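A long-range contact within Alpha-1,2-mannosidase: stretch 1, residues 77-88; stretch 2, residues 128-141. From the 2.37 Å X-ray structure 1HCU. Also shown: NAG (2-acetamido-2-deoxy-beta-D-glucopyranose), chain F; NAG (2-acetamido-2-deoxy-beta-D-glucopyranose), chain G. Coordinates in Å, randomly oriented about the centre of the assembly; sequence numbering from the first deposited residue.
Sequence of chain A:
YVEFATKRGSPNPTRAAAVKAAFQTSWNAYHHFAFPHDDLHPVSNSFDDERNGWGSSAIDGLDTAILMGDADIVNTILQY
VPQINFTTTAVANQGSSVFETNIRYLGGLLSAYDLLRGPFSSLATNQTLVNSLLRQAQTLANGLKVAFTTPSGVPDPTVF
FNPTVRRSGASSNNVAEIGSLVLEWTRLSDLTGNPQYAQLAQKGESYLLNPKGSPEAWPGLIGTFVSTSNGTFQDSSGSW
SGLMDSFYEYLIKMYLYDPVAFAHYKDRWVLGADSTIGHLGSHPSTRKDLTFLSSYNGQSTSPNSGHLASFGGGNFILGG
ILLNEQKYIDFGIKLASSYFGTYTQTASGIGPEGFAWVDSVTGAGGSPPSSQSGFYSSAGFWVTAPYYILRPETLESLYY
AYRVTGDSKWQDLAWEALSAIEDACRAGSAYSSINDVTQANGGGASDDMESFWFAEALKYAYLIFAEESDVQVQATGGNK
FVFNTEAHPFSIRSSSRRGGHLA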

# COMPACT_ATOMS: atom_id res chain seq x y z
N ILE A 77 -17.05 14.96 -3.76
CA ILE A 77 -17.03 13.60 -3.24
C ILE A 77 -17.91 13.46 -2.00
O ILE A 77 -18.67 12.50 -1.88
CB ILE A 77 -15.57 13.16 -2.91
CG1 ILE A 77 -14.68 13.35 -4.15
CG2 ILE A 77 -15.54 11.68 -2.51
CD1 ILE A 77 -13.21 13.08 -3.93
N LEU A 78 -17.81 14.42 -1.09
CA LEU A 78 -18.62 14.39 0.12
C LEU A 78 -20.12 14.33 -0.22
O LEU A 78 -20.88 13.65 0.46
CB LEU A 78 -18.31 15.61 0.99
CG LEU A 78 -16.94 15.64 1.68
CD1 LEU A 78 -16.81 16.91 2.47
CD2 LEU A 78 -16.78 14.45 2.61
N GLN A 79 -20.53 15.03 -1.27
CA GLN A 79 -21.94 15.03 -1.67
C GLN A 79 -22.34 13.66 -2.21
O GLN A 79 -23.51 13.26 -2.14
CB GLN A 79 -22.18 16.09 -2.75
CG GLN A 79 -21.94 17.50 -2.29
CD GLN A 79 -23.17 18.12 -1.67
OE1 GLN A 79 -23.74 17.60 -0.71
NE2 GLN A 79 -23.60 19.25 -2.23
N TYR A 80 -21.37 12.94 -2.75
CA TYR A 80 -21.59 11.62 -3.32
C TYR A 80 -21.66 10.49 -2.28
O TYR A 80 -22.50 9.59 -2.40
CB TYR A 80 -20.50 11.33 -4.35
CG TYR A 80 -20.47 9.90 -4.86
CD1 TYR A 80 -19.36 9.09 -4.64
CD2 TYR A 80 -21.55 9.36 -5.56
CE1 TYR A 80 -19.32 7.78 -5.10
CE2 TYR A 80 -21.53 8.05 -6.03
CZ TYR A 80 -20.41 7.26 -5.79
OH TYR A 80 -20.36 5.97 -6.26
N VAL A 81 -20.78 10.53 -1.28
CA VAL A 81 -20.72 9.48 -0.25
C VAL A 81 -22.08 8.97 0.24
O VAL A 81 -22.31 7.76 0.25
CB VAL A 81 -19.88 9.93 0.98
CG1 VAL A 81 -19.90 8.85 2.06
CG2 VAL A 81 -18.44 10.21 0.56
N PRO A 82 -22.98 9.87 0.66
CA PRO A 82 -24.31 9.45 1.15
C PRO A 82 -25.10 8.67 0.10
O PRO A 82 -26.00 7.92 0.44
CB PRO A 82 -24.99 10.78 1.49
CG PRO A 82 -23.86 11.68 1.83
CD PRO A 82 -22.83 11.33 0.79
N GLN A 83 -24.78 8.87 -1.17
CA GLN A 83 -25.48 8.18 -2.25
C GLN A 83 -25.03 6.75 -2.46
O GLN A 83 -25.79 5.93 -2.98
CB GLN A 83 -25.32 8.94 -3.57
CG GLN A 83 -26.14 10.20 -3.66
CD GLN A 83 -25.67 11.11 -4.79
OE1 GLN A 83 -24.73 11.89 -4.62
NE2 GLN A 83 -26.31 10.99 -5.95
N ILE A 84 -23.80 6.42 -2.07
CA ILE A 84 -23.33 5.06 -2.28
C ILE A 84 -24.17 4.05 -1.50
O ILE A 84 -24.62 4.32 -0.38
CB ILE A 84 -21.85 4.89 -1.85
CG1 ILE A 84 -20.96 5.90 -2.56
CG2 ILE A 84 -21.39 3.47 -2.19
CD1 ILE A 84 -19.55 6.00 -2.00
N ASN A 85 -24.41 2.89 -2.09
CA ASN A 85 -25.18 1.85 -1.43
C ASN A 85 -24.25 0.69 -1.07
O ASN A 85 -24.06 -0.24 -1.85
CB ASN A 85 -26.30 1.34 -2.33
CG ASN A 85 -27.34 0.54 -1.56
OD1 ASN A 85 -27.01 -0.13 -0.58
ND2 ASN A 85 -28.59 0.61 -2.00
N PHE A 86 -23.68 0.75 0.13
CA PHE A 86 -22.76 -0.28 0.60
C PHE A 86 -23.45 -1.51 1.16
O PHE A 86 -22.84 -2.28 1.91
CB PHE A 86 -21.83 0.29 1.68
CG PHE A 86 -20.77 1.21 1.16
CD1 PHE A 86 -19.82 0.74 0.26
CD2 PHE A 86 -20.69 2.52 1.60
CE1 PHE A 86 -18.79 1.57 -0.19
CE2 PHE A 86 -19.66 3.37 1.16
CZ PHE A 86 -18.71 2.89 0.26
N THR A 87 -24.71 -1.72 0.81
CA THR A 87 -25.42 -2.90 1.30
C THR A 87 -25.73 -3.84 0.15
O THR A 87 -26.45 -4.82 0.31
CB THR A 87 -26.75 -2.54 2.00
OG1 THR A 87 -27.70 -2.11 1.02
CG2 THR A 87 -26.54 -1.44 3.03
N THR A 88 -25.18 -3.55 -1.02
CA THR A 88 -25.43 -4.40 -2.17
C THR A 88 -24.43 -4.11 -3.28
O THR A 88 -23.55 -3.27 -3.14
CB THR A 88 -26.86 -4.17 -2.71
OG1 THR A 88 -27.16 -5.13 -3.73
CG2 THR A 88 -27.01 -2.77 -3.27
N THR A 128 -22.90 17.25 8.48
CA THR A 128 -23.72 16.08 8.18
C THR A 128 -23.03 15.22 7.13
O THR A 128 -23.13 13.99 7.16
CB THR A 128 -25.12 16.49 7.66
OG1 THR A 128 -25.79 17.27 8.66
CG2 THR A 128 -25.95 15.25 7.35
N LEU A 129 -22.33 15.86 6.20
CA LEU A 129 -21.63 15.15 5.14
C LEU A 129 -20.43 14.44 5.73
O LEU A 129 -20.13 13.29 5.39
CB LEU A 129 -21.17 16.13 4.06
CG LEU A 129 -21.87 16.07 2.69
CD1 LEU A 129 -23.29 15.53 2.82
CD2 LEU A 129 -21.86 17.45 2.08
N VAL A 130 -19.74 15.11 6.64
CA VAL A 130 -18.59 14.51 7.29
C VAL A 130 -19.05 13.26 8.04
O VAL A 130 -18.44 12.19 7.92
CB VAL A 130 -17.94 15.48 8.27
CG1 VAL A 130 -16.86 14.78 9.06
CG2 VAL A 130 -17.37 16.67 7.52
N ASN A 131 -20.14 13.38 8.80
CA ASN A 131 -20.68 12.25 9.56
C ASN A 131 -21.02 11.06 8.68
O ASN A 131 -20.95 9.92 9.13
CB ASN A 131 -21.93 12.66 10.34
CG ASN A 131 -21.63 13.59 11.51
OD1 ASN A 131 -20.48 13.96 11.75
ND2 ASN A 131 -22.68 13.98 12.23
N SER A 132 -21.42 11.33 7.43
CA SER A 132 -21.76 10.25 6.51
C SER A 132 -20.59 9.30 6.29
O SER A 132 -20.78 8.08 6.19
CB SER A 132 -22.21 10.81 5.15
OG SER A 132 -23.48 11.42 5.23
N LEU A 133 -19.39 9.85 6.21
CA LEU A 133 -18.19 9.05 6.01
C LEU A 133 -18.16 7.92 7.03
O LEU A 133 -18.07 6.75 6.67
CB LEU A 133 -16.92 9.91 6.14
CG LEU A 133 -16.76 11.10 5.18
CD1 LEU A 133 -15.59 11.97 5.62
CD2 LEU A 133 -16.55 10.59 3.76
N LEU A 134 -18.27 8.27 8.31
CA LEU A 134 -18.25 7.27 9.37
C LEU A 134 -19.46 6.35 9.31
O LEU A 134 -19.33 5.13 9.46
CB LEU A 134 -18.16 7.94 10.75
CG LEU A 134 -18.22 7.03 11.98
CD1 LEU A 134 -17.18 5.92 11.87
CD2 LEU A 134 -17.96 7.86 13.23
N ARG A 135 -20.64 6.91 9.07
CA ARG A 135 -21.85 6.09 8.99
C ARG A 135 -21.72 5.08 7.86
O ARG A 135 -22.00 3.89 8.05
CB ARG A 135 -23.09 6.95 8.75
CG ARG A 135 -23.52 7.77 9.95
N GLN A 136 -21.27 5.54 6.70
CA GLN A 136 -21.12 4.63 5.56
C GLN A 136 -20.06 3.56 5.81
O GLN A 136 -20.20 2.43 5.35
CB GLN A 136 -20.80 5.43 4.29
CG GLN A 136 -22.02 6.14 3.67
CD GLN A 136 -22.90 5.20 2.85
OE1 GLN A 136 -23.15 5.45 1.67
NE2 GLN A 136 -23.39 4.14 3.46
N ALA A 137 -19.01 3.92 6.56
CA ALA A 137 -17.94 2.96 6.87
C ALA A 137 -18.49 1.83 7.73
O ALA A 137 -18.21 0.66 7.49
CB ALA A 137 -16.80 3.67 7.59
N GLN A 138 -19.28 2.19 8.73
CA GLN A 138 -19.87 1.19 9.60
C GLN A 138 -20.86 0.32 8.82
O GLN A 138 -20.92 -0.89 9.02
CB GLN A 138 -20.55 1.87 10.78
CG GLN A 138 -21.20 0.91 11.76
CD GLN A 138 -21.46 1.56 13.10
OE1 GLN A 138 -21.82 2.74 13.17
NE2 GLN A 138 -21.29 0.80 14.17
N THR A 139 -21.61 0.93 7.91
CA THR A 139 -22.57 0.18 7.09
C THR A 139 -21.81 -0.87 6.27
O THR A 139 -22.22 -2.03 6.20
CB THR A 139 -23.36 1.12 6.14
OG1 THR A 139 -24.19 2.00 6.91
CG2 THR A 139 -24.24 0.31 5.19
N LEU A 140 -20.70 -0.45 5.66
CA LEU A 140 -19.88 -1.35 4.85
C LEU A 140 -19.36 -2.49 5.73
O LEU A 140 -19.48 -3.67 5.39
CB LEU A 140 -18.67 -0.61 4.28
CG LEU A 140 -18.17 -0.91 2.86
CD1 LEU A 140 -16.75 -0.36 2.71
CD2 LEU A 140 -18.20 -2.39 2.56
N ALA A 141 -18.78 -2.13 6.87
CA ALA A 141 -18.22 -3.12 7.77
C ALA A 141 -19.26 -4.10 8.29
O ALA A 141 -18.95 -5.26 8.51
CB ALA A 141 -17.53 -2.43 8.95
C1 NAG F . -29.61 -0.24 -1.42
C2 NAG F . -30.94 0.52 -1.29
C3 NAG F . -31.99 -0.40 -0.67
C4 NAG F . -32.10 -1.71 -1.45
C5 NAG F . -30.72 -2.36 -1.59
C6 NAG F . -30.76 -3.58 -2.48
C7 NAG F . -30.89 2.90 -0.92
C8 NAG F . -30.48 4.04 -0.01
N2 NAG F . -30.75 1.67 -0.43
O3 NAG F . -33.25 0.26 -0.65
O4 NAG F . -32.97 -2.61 -0.76
O5 NAG F . -29.80 -1.43 -2.20
O6 NAG F . -30.90 -3.20 -3.84
O7 NAG F . -31.32 3.13 -2.05
C1 NAG G . -25.21 19.78 3.64
C2 NAG G . -26.37 18.78 3.78
C3 NAG G . -27.70 19.47 3.45
C4 NAG G . -27.87 20.76 4.24
C5 NAG G . -26.63 21.65 4.07
C6 NAG G . -26.70 22.89 4.94
C7 NAG G . -26.98 16.64 2.84
C8 NAG G . -27.95 16.56 1.67
N2 NAG G . -26.14 17.68 2.86
O3 NAG G . -28.79 18.60 3.75
O4 NAG G . -29.02 21.45 3.78
O5 NAG G . -25.45 20.93 4.46
O6 NAG G . -26.60 24.07 4.16
O7 NAG G . -26.98 15.77 3.71
O HOH W 1 -23.11 -3.59 4.36

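Contact between stretch 1 (a helical turn, a 3-10 segment and a loop) and the continuous helix of stretch 2, burying 683 Å² summed over both sides. Leu129 opens the contact: its CB points toward stretch 1, and its CG lies 4.0 Å from Leu78 CB and 3.4 Å from Leu78 O. Leu129 CD1 lies 4.0 Å from Pro82 CG, and CD2 is 3.4 Å from Gln79 OE1, the latter reached because the Gln79 side chain, which starts away from the helix, bends back. One turn on, Ser132 points toward stretch 1, with Ser132 CA 6.0 Å from Pro82 CA and Ser132 OG 3.4 Å from Pro82 CG. Leu133 starts sideways, but its end comes nearer, placing CD2 3.7 Å from Val81 CG2 and 4.0 Å from Leu78 CD2, so that three buried aliphatic side chains pack together. Gln136, with chi1 and chi2 both m, reaches the carbonyls of the turn with its amide: the modelled OE1 is 2.8 Å from both Val81 O and Ile84 O, and oxygen against two oxygens suggests that the amide is turned over in the model. The same amide lies at the edge of the Phe86 ring. Thr139 brings a methyl to the more exposed margin, its CG2 3.6 Å from Thr87 CG2, while a water bridges the backbones, donating to Phe86 O (2.8 Å from the water oxygen) and Thr139 O (2.6 Å from it). Leu140 closes the contact beneath Phe86, the residue of stretch 1 most covered by the helix: Leu140 CD1 lies over one ring face, and CG is 3.5 Å from Phe86 CD1. Asn85 points away from the helix, and its ND2 carries the chain F NAG through a 1.4 Å bond to C1 of the sugar.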